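Local structure of probable glutathione S-transferase (6JWK) at residues P84-P87 against L88-A91; A141-T144 against L145-H149; L187-L190 against E191-L195; A196-A199 against F200-S204. The protein is a zeta-class member of the glutathione transferase superfamily, identified as a maleylpyruvate isomerase, and probably works on its substrate with glutathione. All coordinates share one frame; numbering follows the deposited sequence.

Contact 1 (P84-P87 against L88-A91); sequences PLDP and LHRA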
loop_
_atom_site.group_PDB
_atom_site.type_symbol
_atom_site.label_atom_id
_atom_site.label_comp_id
_atom_site.label_asym_id
_atom_site.label_seq_id
_atom_site.Cartn_x
_atom_site.Cartn_y
_atom_site.Cartn_z
ATOM N N PRO B 84 11.860 1.355 -10.896
ATOM C CA PRO B 84 13.153 0.897 -11.384
ATOM C C PRO B 84 13.167 -0.563 -11.848
ATOM O O PRO B 84 12.433 -1.380 -11.314
ATOM C CB PRO B 84 14.054 1.002 -10.155
ATOM C CG PRO B 84 13.356 2.032 -9.308
ATOM C CD PRO B 84 11.894 1.717 -9.480
ATOM N N LEU B 85 14.042 -0.858 -12.803
ATOM C CA LEU B 85 14.246 -2.224 -13.335
ATOM C C LEU B 85 15.155 -2.999 -12.387
ATOM O O LEU B 85 14.891 -4.183 -12.145
ATOM C CB LEU B 85 14.886 -2.115 -14.724
ATOM C CG LEU B 85 13.895 -2.009 -15.873
ATOM C CD1 LEU B 85 14.632 -2.044 -17.213
ATOM C CD2 LEU B 85 12.867 -3.117 -15.777
ATOM N N ASP B 86 16.207 -2.364 -11.880
ATOM C CA ASP B 86 17.141 -3.033 -10.940
ATOM C C ASP B 86 16.387 -3.467 -9.674
ATOM O O ASP B 86 15.706 -2.641 -9.054
ATOM C CB ASP B 86 18.270 -2.103 -10.559
ATOM C CG ASP B 86 19.247 -2.750 -9.592
ATOM O OD1 ASP B 86 20.261 -3.226 -10.067
ATOM O OD2 ASP B 86 19.013 -2.718 -8.376
ATOM N N PRO B 87 16.541 -4.734 -9.229
ATOM C CA PRO B 87 15.735 -5.302 -8.145
ATOM C C PRO B 87 15.930 -4.660 -6.781
ATOM O O PRO B 87 14.965 -4.366 -6.095
ATOM C CB PRO B 87 16.218 -6.760 -8.026
ATOM C CG PRO B 87 16.736 -7.070 -9.399
ATOM C CD PRO B 87 17.343 -5.786 -9.895
ATOM N N LEU B 88 17.186 -4.397 -6.451
ATOM C CA LEU B 88 17.507 -3.672 -5.217
ATOM C C LEU B 88 16.914 -2.244 -5.268
ATOM O O LEU B 88 16.261 -1.836 -4.272
ATOM C CB LEU B 88 19.018 -3.652 -5.008
ATOM C CG LEU B 88 19.417 -2.807 -3.809
ATOM C CD1 LEU B 88 18.772 -3.371 -2.570
ATOM C CD2 LEU B 88 20.919 -2.720 -3.640
ATOM N N HIS B 89 17.116 -1.507 -6.352
ATOM C CA HIS B 89 16.658 -0.103 -6.467
ATOM C C HIS B 89 15.129 -0.137 -6.424
ATOM O O HIS B 89 14.532 0.783 -5.850
ATOM C CB HIS B 89 17.239 0.553 -7.735
ATOM C CG HIS B 89 18.735 0.579 -7.725
ATOM N ND1 HIS B 89 19.470 0.955 -8.822
ATOM C CD2 HIS B 89 19.631 0.272 -6.757
ATOM C CE1 HIS B 89 20.761 0.847 -8.546
ATOM N NE2 HIS B 89 20.882 0.476 -7.278
ATOM N N ARG B 90 14.514 -1.153 -7.032
ATOM C CA ARG B 90 13.031 -1.266 -7.033
ATOM C C ARG B 90 12.540 -1.486 -5.586
ATOM O O ARG B 90 11.603 -0.753 -5.140
ATOM C CB ARG B 90 12.564 -2.374 -7.981
ATOM C CG ARG B 90 11.039 -2.492 -7.999
ATOM C CD ARG B 90 10.453 -3.338 -9.092
ATOM N NE ARG B 90 11.013 -4.660 -9.064
ATOM C CZ ARG B 90 12.022 -5.085 -9.815
ATOM N NH1 ARG B 90 12.429 -6.339 -9.710
ATOM N NH2 ARG B 90 12.624 -4.274 -10.676
ATOM N N ALA B 91 13.158 -2.412 -4.838
ATOM C CA ALA B 91 12.755 -2.734 -3.449
ATOM C C ALA B 91 12.843 -1.470 -2.599
ATOM O O ALA B 91 11.935 -1.207 -1.825
ATOM C CB ALA B 91 13.584 -3.854 -2.864
#

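Contact 2 (A141-T144 against L145-H149); sequences AAET and LLNRH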
loop_
_atom_site.group_PDB
_atom_site.type_symbol
_atom_site.label_atom_id
_atom_site.label_comp_id
_atom_site.label_asym_id
_atom_site.label_seq_id
_atom_site.Cartn_x
_atom_site.Cartn_y
_atom_site.Cartn_z
ATOM N N ALA B 141 10.474 8.663 9.155
ATOM C CA ALA B 141 11.013 7.421 8.556
ATOM C C ALA B 141 11.302 7.695 7.076
ATOM O O ALA B 141 12.335 7.240 6.607
ATOM C CB ALA B 141 10.039 6.253 8.763
ATOM N N ALA B 142 10.456 8.473 6.395
ATOM C CA ALA B 142 10.586 8.781 4.941
ATOM C C ALA B 142 11.868 9.600 4.712
ATOM O O ALA B 142 12.605 9.301 3.806
ATOM C CB ALA B 142 9.365 9.534 4.447
ATOM N N GLU B 143 12.112 10.584 5.567
ATOM C CA GLU B 143 13.328 11.468 5.513
ATOM C C GLU B 143 14.544 10.541 5.582
ATOM O O GLU B 143 15.441 10.677 4.761
ATOM C CB GLU B 143 13.250 12.488 6.660
ATOM C CG GLU B 143 14.483 13.368 6.826
ATOM C CD GLU B 143 14.543 14.566 5.889
ATOM O OE1 GLU B 143 13.559 14.730 5.084
ATOM O OE2 GLU B 143 15.574 15.334 5.924
ATOM N N THR B 144 14.572 9.586 6.512
ATOM C CA THR B 144 15.714 8.642 6.685
ATOM C C THR B 144 15.871 7.754 5.448
ATOM O O THR B 144 17.026 7.601 4.951
ATOM C CB THR B 144 15.549 7.806 7.972
ATOM O OG1 THR B 144 15.606 8.769 9.005
ATOM C CG2 THR B 144 16.627 6.773 8.190
ATOM N N LEU B 145 14.773 7.217 4.898
ATOM C CA LEU B 145 14.922 6.335 3.709
ATOM C C LEU B 145 15.474 7.166 2.545
ATOM O O LEU B 145 16.222 6.632 1.756
ATOM C CB LEU B 145 13.575 5.682 3.337
ATOM C CG LEU B 145 13.034 4.697 4.372
ATOM C CD1 LEU B 145 11.697 4.182 3.893
ATOM C CD2 LEU B 145 13.969 3.526 4.680
ATOM N N LEU B 146 14.983 8.388 2.363
ATOM C CA LEU B 146 15.444 9.266 1.258
ATOM C C LEU B 146 16.946 9.504 1.433
ATOM O O LEU B 146 17.679 9.265 0.472
ATOM C CB LEU B 146 14.657 10.581 1.246
ATOM C CG LEU B 146 15.091 11.596 0.198
ATOM C CD1 LEU B 146 14.945 11.029 -1.204
ATOM C CD2 LEU B 146 14.306 12.889 0.356
ATOM N N ASN B 147 17.365 9.908 2.621
ATOM C CA ASN B 147 18.799 10.184 2.928
ATOM C C ASN B 147 19.675 8.954 2.736
ATOM O O ASN B 147 20.766 9.127 2.221
ATOM C CB ASN B 147 19.011 10.658 4.351
ATOM C CG ASN B 147 18.560 12.082 4.520
ATOM O OD1 ASN B 147 18.659 12.868 3.581
ATOM N ND2 ASN B 147 18.069 12.406 5.707
ATOM N N ARG B 148 19.201 7.747 3.053
ATOM C CA ARG B 148 20.032 6.513 3.015
ATOM C C ARG B 148 19.972 5.804 1.680
ATOM O O ARG B 148 20.946 5.140 1.356
ATOM C CB ARG B 148 19.623 5.539 4.125
ATOM C CG ARG B 148 19.816 6.210 5.470
ATOM C CD ARG B 148 20.135 5.298 6.595
ATOM N NE ARG B 148 20.494 6.096 7.747
ATOM C CZ ARG B 148 20.775 5.588 8.926
ATOM N NH1 ARG B 148 20.799 4.277 9.073
ATOM N NH2 ARG B 148 21.103 6.382 9.928
ATOM N N HIS B 149 18.906 5.915 0.894
ATOM C CA HIS B 149 18.762 4.998 -0.261
ATOM C C HIS B 149 18.620 5.715 -1.603
ATOM O O HIS B 149 18.562 5.005 -2.612
ATOM C CB HIS B 149 17.591 4.031 -0.021
ATOM C CG HIS B 149 17.787 3.161 1.178
ATOM N ND1 HIS B 149 16.725 2.740 1.977
ATOM C CD2 HIS B 149 18.905 2.613 1.713
ATOM C CE1 HIS B 149 17.209 2.006 2.977
ATOM N NE2 HIS B 149 18.546 1.941 2.859
#

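Contact 3 (L187-L190 against E191-L195); sequences LLEL and EGRCL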
loop_
_atom_site.group_PDB
_atom_site.type_symbol
_atom_site.label_atom_id
_atom_site.label_comp_id
_atom_site.label_asym_id
_atom_site.label_seq_id
_atom_site.Cartn_x
_atom_site.Cartn_y
_atom_site.Cartn_z
ATOM N N LEU B 187 13.089 15.988 2.504
ATOM C CA LEU B 187 11.763 15.805 1.835
ATOM C C LEU B 187 11.340 17.141 1.195
ATOM O O LEU B 187 10.920 17.137 0.003
ATOM C CB LEU B 187 10.690 15.314 2.818
ATOM C CG LEU B 187 10.858 13.927 3.455
ATOM C CD1 LEU B 187 9.611 13.581 4.267
ATOM C CD2 LEU B 187 11.151 12.828 2.429
ATOM N N LEU B 188 11.502 18.254 1.918
ATOM C CA LEU B 188 11.160 19.595 1.394
ATOM C C LEU B 188 12.003 19.897 0.140
ATOM O O LEU B 188 11.445 20.352 -0.868
ATOM C CB LEU B 188 11.299 20.685 2.470
ATOM C CG LEU B 188 10.333 20.537 3.628
ATOM C CD1 LEU B 188 10.626 21.557 4.724
ATOM C CD2 LEU B 188 8.893 20.647 3.146
ATOM N N GLU B 189 13.264 19.567 0.146
ATOM C CA GLU B 189 14.128 19.866 -1.005
ATOM C C GLU B 189 13.658 19.023 -2.203
ATOM O O GLU B 189 13.604 19.548 -3.345
ATOM C CB GLU B 189 15.583 19.608 -0.617
ATOM C CG GLU B 189 16.537 19.700 -1.783
ATOM C CD GLU B 189 17.935 19.266 -1.403
ATOM O OE1 GLU B 189 18.139 18.046 -1.100
ATOM O OE2 GLU B 189 18.792 20.149 -1.353
ATOM N N LEU B 190 13.341 17.742 -1.981
ATOM C CA LEU B 190 12.914 16.882 -3.112
ATOM C C LEU B 190 11.598 17.430 -3.648
ATOM O O LEU B 190 11.406 17.476 -4.857
ATOM C CB LEU B 190 12.775 15.451 -2.607
ATOM C CG LEU B 190 12.236 14.420 -3.589
ATOM C CD1 LEU B 190 13.067 14.407 -4.856
ATOM C CD2 LEU B 190 12.174 13.037 -2.921
ATOM N N GLU B 191 10.708 17.803 -2.744
ATOM C CA GLU B 191 9.413 18.369 -3.147
ATOM C C GLU B 191 9.653 19.581 -4.049
ATOM O O GLU B 191 8.993 19.661 -5.087
ATOM C CB GLU B 191 8.598 18.712 -1.916
ATOM C CG GLU B 191 7.267 19.339 -2.255
ATOM C CD GLU B 191 6.545 19.931 -1.047
ATOM O OE1 GLU B 191 7.235 20.280 -0.104
ATOM O OE2 GLU B 191 5.260 20.007 -1.048
ATOM N N GLY B 192 10.555 20.489 -3.662
ATOM C CA GLY B 192 10.881 21.698 -4.450
ATOM C C GLY B 192 11.431 21.326 -5.812
ATOM O O GLY B 192 10.986 21.917 -6.814
ATOM N N ARG B 193 12.293 20.307 -5.907
ATOM C CA ARG B 193 12.791 19.887 -7.231
ATOM C C ARG B 193 11.642 19.407 -8.112
ATOM O O ARG B 193 11.680 19.649 -9.321
ATOM C CB ARG B 193 13.804 18.746 -7.193
ATOM C CG ARG B 193 15.110 19.160 -6.570
ATOM C CD ARG B 193 16.210 18.130 -6.711
ATOM N NE ARG B 193 17.182 18.676 -5.786
ATOM C CZ ARG B 193 17.976 17.965 -5.017
ATOM N NH1 ARG B 193 17.900 16.646 -5.015
ATOM N NH2 ARG B 193 18.862 18.581 -4.257
ATOM N N CYS B 194 10.720 18.643 -7.566
ATOM C CA CYS B 194 9.530 18.167 -8.338
ATOM C C CYS B 194 8.635 19.332 -8.802
ATOM O O CYS B 194 8.275 19.383 -9.997
ATOM C CB CYS B 194 8.737 17.218 -7.454
ATOM S SG CYS B 194 9.626 15.674 -7.122
ATOM N N LEU B 195 8.238 20.212 -7.883
ATOM C CA LEU B 195 7.290 21.322 -8.168
ATOM C C LEU B 195 7.901 22.333 -9.146
ATOM O O LEU B 195 7.118 23.091 -9.753
ATOM C CB LEU B 195 6.874 22.026 -6.890
ATOM C CG LEU B 195 6.180 21.127 -5.871
ATOM C CD1 LEU B 195 5.735 21.922 -4.663
ATOM C CD2 LEU B 195 4.977 20.458 -6.482
HETATM O O HOH W 1 9.182 22.064 -0.579
#

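Contact 4 (A196-A199 against F200-S204); sequences ALEA and FQRAS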
loop_
_atom_site.group_PDB
_atom_site.type_symbol
_atom_site.label_atom_id
_atom_site.label_comp_id
_atom_site.label_asym_id
_atom_site.label_seq_id
_atom_site.Cartn_x
_atom_site.Cartn_y
_atom_site.Cartn_z
ATOM N N ALA B 196 9.223 22.321 -9.349
ATOM C CA ALA B 196 9.857 23.195 -10.373
ATOM C C ALA B 196 9.610 22.629 -11.767
ATOM O O ALA B 196 9.941 23.295 -12.736
ATOM C CB ALA B 196 11.335 23.343 -10.143
ATOM N N LEU B 197 9.180 21.377 -11.868
ATOM C CA LEU B 197 9.014 20.718 -13.171
ATOM C C LEU B 197 7.604 21.005 -13.717
ATOM O O LEU B 197 6.629 20.883 -12.971
ATOM C CB LEU B 197 9.223 19.213 -13.012
ATOM C CG LEU B 197 10.628 18.778 -12.581
ATOM C CD1 LEU B 197 10.633 17.276 -12.391
ATOM C CD2 LEU B 197 11.679 19.197 -13.610
ATOM N N GLU B 198 7.497 21.168 -15.029
ATOM C CA GLU B 198 6.205 21.386 -15.719
ATOM C C GLU B 198 5.252 20.197 -15.447
ATOM O O GLU B 198 4.046 20.453 -15.284
ATOM C CB GLU B 198 6.467 21.609 -17.211
ATOM C CG GLU B 198 5.191 21.852 -18.000
ATOM C CD GLU B 198 5.274 21.480 -19.473
ATOM O OE1 GLU B 198 6.225 21.948 -20.156
ATOM O OE2 GLU B 198 4.403 20.708 -19.929
ATOM N N ALA B 199 5.733 18.945 -15.487
ATOM C CA ALA B 199 4.887 17.741 -15.321
ATOM C C ALA B 199 4.169 17.843 -13.965
ATOM O O ALA B 199 2.974 17.616 -13.894
ATOM C CB ALA B 199 5.703 16.467 -15.439
ATOM N N PHE B 200 4.862 18.220 -12.901
ATOM C CA PHE B 200 4.215 18.315 -11.571
ATOM C C PHE B 200 3.251 19.502 -11.512
ATOM O O PHE B 200 2.143 19.413 -10.871
ATOM C CB PHE B 200 5.278 18.403 -10.490
ATOM C CG PHE B 200 5.895 17.074 -10.179
ATOM C CD1 PHE B 200 6.923 16.574 -10.959
ATOM C CD2 PHE B 200 5.481 16.368 -9.053
ATOM C CE1 PHE B 200 7.502 15.350 -10.632
ATOM C CE2 PHE B 200 6.074 15.166 -8.728
ATOM C CZ PHE B 200 7.048 14.634 -9.532
ATOM N N GLN B 201 3.669 20.632 -12.073
ATOM C CA GLN B 201 2.799 21.835 -12.084
ATOM C C GLN B 201 1.487 21.529 -12.838
ATOM O O GLN B 201 0.437 21.875 -12.295
ATOM C CB GLN B 201 3.526 23.016 -12.723
ATOM C CG GLN B 201 4.727 23.520 -11.932
ATOM C CD GLN B 201 5.703 24.289 -12.800
ATOM O OE1 GLN B 201 5.533 24.446 -14.008
ATOM N NE2 GLN B 201 6.805 24.682 -12.212
ATOM N N ARG B 202 1.542 20.834 -13.986
ATOM C CA ARG B 202 0.312 20.429 -14.736
ATOM C C ARG B 202 -0.577 19.536 -13.867
ATOM O O ARG B 202 -1.843 19.656 -13.943
ATOM C CB ARG B 202 0.665 19.638 -15.993
ATOM C CG ARG B 202 1.293 20.481 -17.085
ATOM C CD ARG B 202 2.017 19.577 -18.072
ATOM N NE ARG B 202 1.037 18.946 -18.922
ATOM C CZ ARG B 202 0.596 19.467 -20.070
ATOM N NH1 ARG B 202 -0.329 18.834 -20.780
ATOM N NH2 ARG B 202 1.094 20.611 -20.523
ATOM N N ALA B 203 0.042 18.612 -13.117
ATOM C CA ALA B 203 -0.671 17.596 -12.315
ATOM C C ALA B 203 -1.276 18.227 -11.064
ATOM O O ALA B 203 -2.150 17.633 -10.448
ATOM C CB ALA B 203 0.270 16.458 -11.988
ATOM N N SER B 204 -0.792 19.383 -10.645
ATOM C CA SER B 204 -1.168 19.951 -9.331
ATOM C C SER B 204 -2.685 20.145 -9.273
ATOM O O SER B 204 -3.335 20.467 -10.258
ATOM C CB SER B 204 -0.404 21.277 -9.076
ATOM O OG SER B 204 -0.834 22.283 -9.995
#

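Contact 1 (P84-P87 against L88-A91)
Arg90 reaches back over the start of its own helix and grips two carbonyls of the preceding loop with one nitrogen. Its NH2 donates to Pro84 O at 3.0 Å and to Leu85 O at 2.7 Å. Both oxygens lie at the edge of the guanidinium, within about 10° of its plane. The two carbonyls receive the nitrogen differently: it is tilted modestly from the carbonyl plane of Pro84 but stands well above that of Leu85. The arginine chain leaves the backbone with CG anti to N and then bends at chi3 (56°), which folds the guanidinium back over the loop. Pro87 CA lies over one face of the group. The ring of Pro84 packs against the arginine backbone, with Pro84 CB 3.8 Å from Arg90 N.

Asp86 works on the other side of the turn. Its OD2 accepts from His89 N at 3.0 Å through the anti lone pair, in a fairly straight bond. The same oxygen sits 3.3 Å above the imidazole plane of His89, offset toward the rim. Carboxylate and ring are only 31° apart in tilt.

Further out, Arg90 NE forms a salt bridge with Asp71 of the second subunit. The arginine therefore ties the loop to the dimer interface, where Pro87 packs on Ala75 and Ala91 on Phe63 of that subunit. Asp86 is a side-chain N-cap with Pro87 in the first turn, and it opens helix 87-103, the first helix of the all-helical C-terminal domain of the glutathione transferase fold.

Contact 2 (A141-T144 against L145-H149)
Thr144 lays its methyl, CG2, over one face of the Arg148 guanidinium, with Arg148 NE 4.0 Å from Thr144 CG2. The two side chains run side by side in the same direction. The arginine is extended from CG to NE, so it passes alongside the threonine rather than curling round it. Near its root, Arg148 CG rests 3.2 Å from Thr144 O, the carbonyl that also accepts from Arg148 N.

One residue back, Glu143 and Asn147 form a looser pair. Glu143 CG is anti to the backbone N and lies 3.9 Å from Asn147 ND2. The bend at chi2 (82°) then turns the carboxylate beside the amide. Asn147 ND2 is also 3.9 Å from Glu143 OE2, and the two planes are nearly perpendicular at 86°. The carboxylate has stronger partners at the start of helix 185-195: OE1 accepts from Leu187 N and OE2 from Ala186 N. These bonds probably fix its rotation, and the amide only flanks it.

Leu145 folds back along the helix, its CG 3.5 Å from Ala141 O. The i to i+4 backbone bonds are regular here, as in Leu146 N to Ala142 O at 2.9 Å.

The last turns of helix 124-149 thus have distinct sides. Thr144 and Arg148 lie on the exposed one. Ala141, Ala142 and Leu145 face Leu96 and Leu99 of helix 87-103, while Leu146 packs on Leu187 and Leu190 of helix 185-195.

Contact 3 (L187-L190 against E191-L195)
Glu189 leaves the backbone with CG anti to N (chi1 172°), while Arg193 starts with CG anti to its carbonyl carbon (chi1 -68°). Both chains then extend, and these choices lay them side by side, one turn apart. The guanidinium rests over the glutamate, with Glu189 CG under one of its faces. Glu189 OE1 and Arg193 NH2 are 3.3 Å apart in a salt bridge, but the oxygen lies well out of the guanidinium plane and no N-H points at it. The attraction is therefore one of charge alone. Arg193 NH1 instead bonds to Ala153 O.

Across the helix, Glu191 lies beside Leu188, with Glu191 OE1 3.7 Å from Leu188 CD2. One water donates to Leu188 O at 2.9 Å and to Glu191 OE1 at 2.7 Å, joining a backbone carbonyl to the carboxylate. The other oxygen, OE2, forms a salt bridge with Arg175 of helix 162-176.

Leu190 CD1 and Cys194 SG meet at 4.3 Å on the buried side, where both also touch Phe154 and Glu164. This is an amphipathic alpha-helix with i to i+4 charge pairing on its outer side, set within the helical bundle of the glutathione transferase C-terminal domain.

Contact 4 (A196-A199 against F200-S204)
Leu197 and Phe200 form the close-packed side of this short helix. They lie side by side and point the same way, with Leu197 CD1 4.0 Å from Phe200 CD1. The methyl meets the ring obliquely. Further partners enclose the pair: Leu197 touches Phe154, and Phe200 packs on Ile17 of helix 10-22 and Val168 of helix 162-176. Ala199 lies against Ala20 and Leu21 of helix 10-22.

The outer side is polar and looser. Glu198 and Arg202 run alongside each other one turn apart. Glu198 OE2 and Arg202 NH2 form a salt bridge at 3.4 Å, and its hydrogen bond is weak at an angle of 130°. Carboxylate and guanidinium planes are 47° apart. Glu198 OE2 in fact lies nearer Arg202 CD, at 3.2 Å. The stronger partner of Arg202 is Asp25, which forms a salt bridge with NH1. Gln201 extends back over Leu197 O, which lies 3.5 Å from Gln201 CD, and its NE2 bonds to Leu195 O at the end of the preceding helix.

The helix ends are held by main-chain and hydroxyl bonds. Leu197, at the N-cap position, accepts from Gln201 N through its carbonyl O at 3.1 Å. At the other end, Gln201 O takes both Ser204 OG, at 2.7 Å, and Ser204 N. The result is a short amphipathic helix of under two turns. It joins the helical C-terminal domain to helix 10-22 of the thioredoxin-like N-terminal domain, an interdomain seam of the glutathione transferase fold.

All four contacts are local, yet they serve different parts of the fold. Contact 1 is a surface contact at a helix start and the one that meets the second subunit. Its chemistry is polar, with backbone carbonyls and a cap. Contacts 2, 3 and 4 are partly buried and mix apolar packing with charged groups. In contacts 2 and 3 a buried glutamate is met by partners from other parts of the chain. Contacts 2 and 3 share the interface of helices 124-149 and 185-195. Contacts 3 and 4 follow one another in the chain, and Gln201 links them. Contact 4 alone faces helix 10-22; the centres of contacts 1 and 4 are about 25 Å apart.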